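Local coordinates for protein citrate synthase (Mycobacterium tuberculosis, PDB 4TVM) that catalyses the condensation of oxaloacetate with acetyl-CoA and water to give citrate and free CoA, a step of the Krebs cycle, at residues Met134-Ser138 and Ile259-Trp263; Val141-Ser145 and Asn250-Ser256. The contacts are given in a common frame with arbitrary orientation. Numbering follows the deposited sequence.

Interaction 1 of 2, residues Met134-Ser138 and Ile259-Trp263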
loop_
_atom_site.group_PDB
_atom_site.type_symbol
_atom_site.label_atom_id
_atom_site.label_comp_id
_atom_site.label_asym_id
_atom_site.label_seq_id
_atom_site.Cartn_x
_atom_site.Cartn_y
_atom_site.Cartn_z
ATOM N N MET A 134 6.581 7.527 12.865
ATOM C CA MET A 134 6.020 6.713 11.832
ATOM C C MET A 134 5.269 7.520 10.782
ATOM O O MET A 134 5.393 7.244 9.610
ATOM C CB MET A 134 5.129 5.678 12.445
ATOM C CG MET A 134 4.875 4.554 11.498
ATOM S SD MET A 134 6.423 3.772 11.008
ATOM C CE MET A 134 5.736 2.853 9.631
ATOM N N PRO A 135 4.474 8.504 11.199
ATOM C CA PRO A 135 3.799 9.364 10.230
ATOM C C PRO A 135 4.730 10.176 9.346
ATOM O O PRO A 135 4.513 10.302 8.141
ATOM C CB PRO A 135 2.990 10.317 11.116
ATOM C CG PRO A 135 2.727 9.559 12.362
ATOM C CD PRO A 135 3.777 8.489 12.494
ATOM N N VAL A 136 5.747 10.735 9.965
ATOM C CA VAL A 136 6.686 11.593 9.296
ATOM C C VAL A 136 7.412 10.848 8.213
ATOM O O VAL A 136 7.592 11.356 7.129
ATOM C CB VAL A 136 7.742 12.117 10.292
ATOM C CG1 VAL A 136 8.673 13.099 9.597
ATOM C CG2 VAL A 136 7.071 12.783 11.485
ATOM N N LEU A 137 7.858 9.647 8.534
ATOM C CA LEU A 137 8.557 8.768 7.590
ATOM C C LEU A 137 7.712 8.319 6.389
ATOM O O LEU A 137 8.205 8.242 5.268
ATOM C CB LEU A 137 9.056 7.541 8.358
ATOM C CG LEU A 137 9.337 6.213 7.659
ATOM C CD1 LEU A 137 10.725 6.205 7.099
ATOM C CD2 LEU A 137 9.193 5.073 8.660
ATOM N N SER A 138 6.454 7.976 6.583
ATOM C CA SER A 138 5.641 7.645 5.397
ATOM C C SER A 138 5.493 8.917 4.532
ATOM O O SER A 138 5.547 8.870 3.294
ATOM C CB SER A 138 4.269 7.162 5.824
ATOM O OG SER A 138 3.790 8.035 6.845
ATOM N N ILE A 259 5.450 0.496 3.622
ATOM C CA ILE A 259 5.600 1.213 4.907
ATOM C C ILE A 259 4.247 1.430 5.580
ATOM O O ILE A 259 4.137 1.337 6.821
ATOM C CB ILE A 259 6.303 2.584 4.747
ATOM C CG1 ILE A 259 7.785 2.375 4.436
ATOM C CG2 ILE A 259 6.202 3.409 6.016
ATOM C CD1 ILE A 259 8.399 3.549 3.739
ATOM N N ASN A 260 3.228 1.732 4.767
ATOM C CA ASN A 260 1.882 1.875 5.289
ATOM C C ASN A 260 1.371 0.519 5.817
ATOM O O ASN A 260 0.740 0.464 6.882
ATOM C CB ASN A 260 0.928 2.385 4.220
ATOM C CG ASN A 260 1.244 3.783 3.741
ATOM O OD1 ASN A 260 1.892 4.567 4.416
ATOM N ND2 ASN A 260 0.765 4.103 2.558
ATOM N N ALA A 261 1.595 -0.566 5.073
ATOM C CA ALA A 261 1.135 -1.907 5.555
ATOM C C ALA A 261 1.790 -2.237 6.874
ATOM O O ALA A 261 1.156 -2.732 7.784
ATOM C CB ALA A 261 1.431 -3.008 4.556
ATOM N N LEU A 262 3.062 -1.901 6.980
ATOM C CA LEU A 262 3.819 -2.116 8.205
ATOM C C LEU A 262 3.270 -1.360 9.398
ATOM O O LEU A 262 3.384 -1.805 10.527
ATOM C CB LEU A 262 5.286 -1.734 7.984
ATOM C CG LEU A 262 6.268 -2.367 8.954
ATOM C CD1 LEU A 262 6.450 -3.836 8.635
ATOM C CD2 LEU A 262 7.588 -1.600 8.931
ATOM N N TRP A 263 2.659 -0.217 9.157
ATOM C CA TRP A 263 2.111 0.568 10.244
ATOM C C TRP A 263 0.806 0.064 10.860
ATOM O O TRP A 263 -0.204 0.743 10.849
ATOM C CB TRP A 263 1.935 1.994 9.790
ATOM C CG TRP A 263 1.793 2.894 10.941
ATOM C CD1 TRP A 263 1.962 2.589 12.283
ATOM C CD2 TRP A 263 1.470 4.271 10.877
ATOM N NE1 TRP A 263 1.746 3.717 13.041
ATOM C CE2 TRP A 263 1.439 4.760 12.202
ATOM C CE3 TRP A 263 1.195 5.147 9.823
ATOM C CZ2 TRP A 263 1.141 6.077 12.493
ATOM C CZ3 TRP A 263 0.895 6.454 10.116
ATOM C CH2 TRP A 263 0.866 6.909 11.434
#
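Two helix ends can join without a single hydrogen bond, as where the start of helix 133-147 packs against the last turn of helix 251-262. The dominant element is aromatic. W263, the first residue to leave helical geometry, lays one face of its indole against M134, whose CG sits 3.3 Å from the centroid of the five-membered ring of W263 and only 4° off its normal, a CH-pi contact. The sulfur of M134 adds an oblique Met-aromatic contact, with SD 4.8 Å from the same centroid. P135 CG lies 3.4 Å from W263 CH2. Aliphatic packing extends the contact: I259 CG2 receives M134 CE at 3.7 Å, S138 CB at 4.2 Å and L137 CD2 at 4.3 Å. Beyond the pair, V385 and W395 of helix 383-403 cover L137 and I259, and T253 of the second subunit packs on W263. This is one end of an antiparallel helix pair in the largely helical citrate synthase fold, at the subunit interface, with the M134 side chain about 13 Å from a bound oxaloacetate. Cohesion rests on dispersion and shape complementarity, with the serine hydroxyl donating within its own helix, S138 OG to P135 O at 2.7 Å.

Interaction 2 of 2, residues Val141-Ser145 and Asn250-Ser256; sequences VNALS and NLFTSIS
In this antiparallel helix packing of the citrate synthase fold, 141-145 runs against 251-256, with axes 8.5 Å apart at closest approach and N-to-C directions at 168°. The register sets V141 CA 6.2 Å from S256 CA and N142 CA 6.2 Å from T253 CA. N250, extended at phi/psi -77/174, is the N-cap: with chi1 p (82°) its OD1 accepts from T253 N at 2.9 Å, while its ND2 crosses to S145 OG (chi1 m) at 3.3 Å. F252, chi1 m and chi2 -26°, carries its ring to helix 133-147. L144 (mt) covers one face, CB 4.1 Å from the ring centroid in a CH-pi contact, and S145 OG approaches the edge, 3.6 Å from F252 CD2. V141, chi1 t, places CG1 4.1 Å from S256 CB. N142 (chi1 m, chi2 -70°) gives a weak hydrogen bond from ND2 to S256 OG (chi1 t) at 2.9 Å; the same ND2 also bonds S138 O. L167 of helix 159-182 touches F252, and W263 of the second subunit packs on S145 and T253. Small hydroxyls and amides combine close helix packing with buried polar pairing beside the single ring of F252.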
loop_
_atom_site.group_PDB
_atom_site.type_symbol
_atom_site.label_atom_id
_atom_site.label_comp_id
_atom_site.label_asym_id
_atom_site.label_seq_id
_atom_site.Cartn_x
_atom_site.Cartn_y
_atom_site.Cartn_z
ATOM N N VAL A 141 8.799 9.623 2.590
ATOM C CA VAL A 141 9.078 8.663 1.550
ATOM C C VAL A 141 8.267 8.920 0.285
ATOM O O VAL A 141 8.797 8.866 -0.811
ATOM C CB VAL A 141 8.837 7.251 2.084
ATOM C CG1 VAL A 141 9.030 6.199 0.991
ATOM C CG2 VAL A 141 9.792 6.996 3.235
ATOM N N ASN A 142 6.974 9.175 0.420
ATOM C CA ASN A 142 6.181 9.609 -0.739
ATOM C C ASN A 142 6.765 10.862 -1.388
ATOM O O ASN A 142 6.850 10.946 -2.620
ATOM C CB ASN A 142 4.748 9.823 -0.323
ATOM C CG ASN A 142 4.029 8.492 -0.084
ATOM O OD1 ASN A 142 3.744 7.735 -1.038
ATOM N ND2 ASN A 142 3.763 8.179 1.184
ATOM N N ALA A 143 7.260 11.789 -0.567
ATOM C CA ALA A 143 7.849 13.027 -1.074
ATOM C C ALA A 143 9.164 12.827 -1.864
ATOM O O ALA A 143 9.631 13.735 -2.582
ATOM C CB ALA A 143 8.068 13.991 0.076
ATOM N N LEU A 144 9.783 11.665 -1.737
ATOM C CA LEU A 144 11.026 11.383 -2.479
ATOM C C LEU A 144 10.868 11.525 -3.971
ATOM O O LEU A 144 11.816 11.892 -4.658
ATOM C CB LEU A 144 11.466 9.939 -2.245
ATOM C CG LEU A 144 12.089 9.685 -0.900
ATOM C CD1 LEU A 144 12.146 8.190 -0.655
ATOM C CD2 LEU A 144 13.490 10.298 -0.861
ATOM N N SER A 145 9.698 11.152 -4.478
ATOM C CA SER A 145 9.433 11.235 -5.886
ATOM C C SER A 145 9.403 12.700 -6.311
ATOM O O SER A 145 9.638 13.019 -7.468
ATOM C CB SER A 145 8.116 10.555 -6.219
ATOM O OG SER A 145 8.193 9.161 -5.965
ATOM N N ASN A 250 6.205 3.298 -9.194
ATOM C CA ASN A 250 7.650 3.406 -9.099
ATOM C C ASN A 250 8.153 2.781 -7.798
ATOM O O ASN A 250 7.379 2.330 -6.953
ATOM C CB ASN A 250 8.132 4.841 -9.316
ATOM C CG ASN A 250 8.021 5.707 -8.077
ATOM O OD1 ASN A 250 8.414 5.310 -6.986
ATOM N ND2 ASN A 250 7.494 6.916 -8.248
ATOM N N LEU A 251 9.466 2.715 -7.666
ATOM C CA LEU A 251 10.080 2.037 -6.538
ATOM C C LEU A 251 9.709 2.657 -5.226
ATOM O O LEU A 251 9.363 1.961 -4.294
ATOM C CB LEU A 251 11.591 2.060 -6.689
ATOM C CG LEU A 251 12.412 1.160 -5.786
ATOM C CD1 LEU A 251 11.729 -0.146 -5.429
ATOM C CD2 LEU A 251 13.730 0.881 -6.487
ATOM N N PHE A 252 9.758 3.977 -5.157
ATOM C CA PHE A 252 9.426 4.691 -3.937
ATOM C C PHE A 252 7.986 4.496 -3.530
ATOM O O PHE A 252 7.670 4.357 -2.345
ATOM C CB PHE A 252 9.680 6.188 -4.124
ATOM C CG PHE A 252 11.113 6.532 -4.429
ATOM C CD1 PHE A 252 12.165 5.704 -4.010
ATOM C CD2 PHE A 252 11.428 7.692 -5.132
ATOM C CE1 PHE A 252 13.484 6.031 -4.299
ATOM C CE2 PHE A 252 12.761 8.017 -5.429
ATOM C CZ PHE A 252 13.781 7.191 -4.998
ATOM N N THR A 253 7.095 4.514 -4.510
ATOM C CA THR A 253 5.682 4.454 -4.201
ATOM C C THR A 253 5.372 3.060 -3.701
ATOM O O THR A 253 4.616 2.889 -2.741
ATOM C CB THR A 253 4.828 4.853 -5.415
ATOM O OG1 THR A 253 5.336 6.082 -5.972
ATOM C CG2 THR A 253 3.375 5.012 -5.005
ATOM N N SER A 254 6.014 2.058 -4.283
ATOM C CA SER A 254 5.858 0.675 -3.773
ATOM C C SER A 254 6.403 0.465 -2.343
ATOM O O SER A 254 5.781 -0.235 -1.543
ATOM C CB SER A 254 6.478 -0.322 -4.739
ATOM O OG SER A 254 6.271 0.091 -6.083
ATOM N N ILE A 255 7.520 1.105 -1.994
ATOM C CA ILE A 255 8.064 0.985 -0.610
ATOM C C ILE A 255 7.172 1.695 0.399
ATOM O O ILE A 255 6.901 1.235 1.525
ATOM C CB ILE A 255 9.457 1.598 -0.536
ATOM C CG1 ILE A 255 10.442 0.755 -1.345
ATOM C CG2 ILE A 255 9.915 1.788 0.903
ATOM C CD1 ILE A 255 10.501 -0.694 -0.936
ATOM N N SER A 256 6.718 2.856 -0.009
ATOM C CA SER A 256 5.758 3.537 0.774
ATOM C C SER A 256 4.576 2.648 1.109
ATOM O O SER A 256 4.127 2.640 2.228
ATOM C CB SER A 256 5.283 4.744 0.028
ATOM O OG SER A 256 4.263 5.311 0.815
#

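How the interactions relate
Following the chain, helix 133-147 supplies first 134-138 and then 141-145; after just over a hundred residues, largely helical and without a strand, helix 251-262 and the residues at its two ends answer in reverse order, 250-256 before 259-263. Interaction 2 therefore closes a loop nested inside that of interaction 1, as expected when two antiparallel helices pair along their length. The centres lie 12 Å apart, and the contacts meet where I259 CD1 comes within 3.8 Å of V141 CG2, making one continuous interface. Helices 159-182 and 383-403 flank both contacts, and both also touch the second subunit, so a single helix pair illustrates how intrachain packing and dimer assembly can share residues.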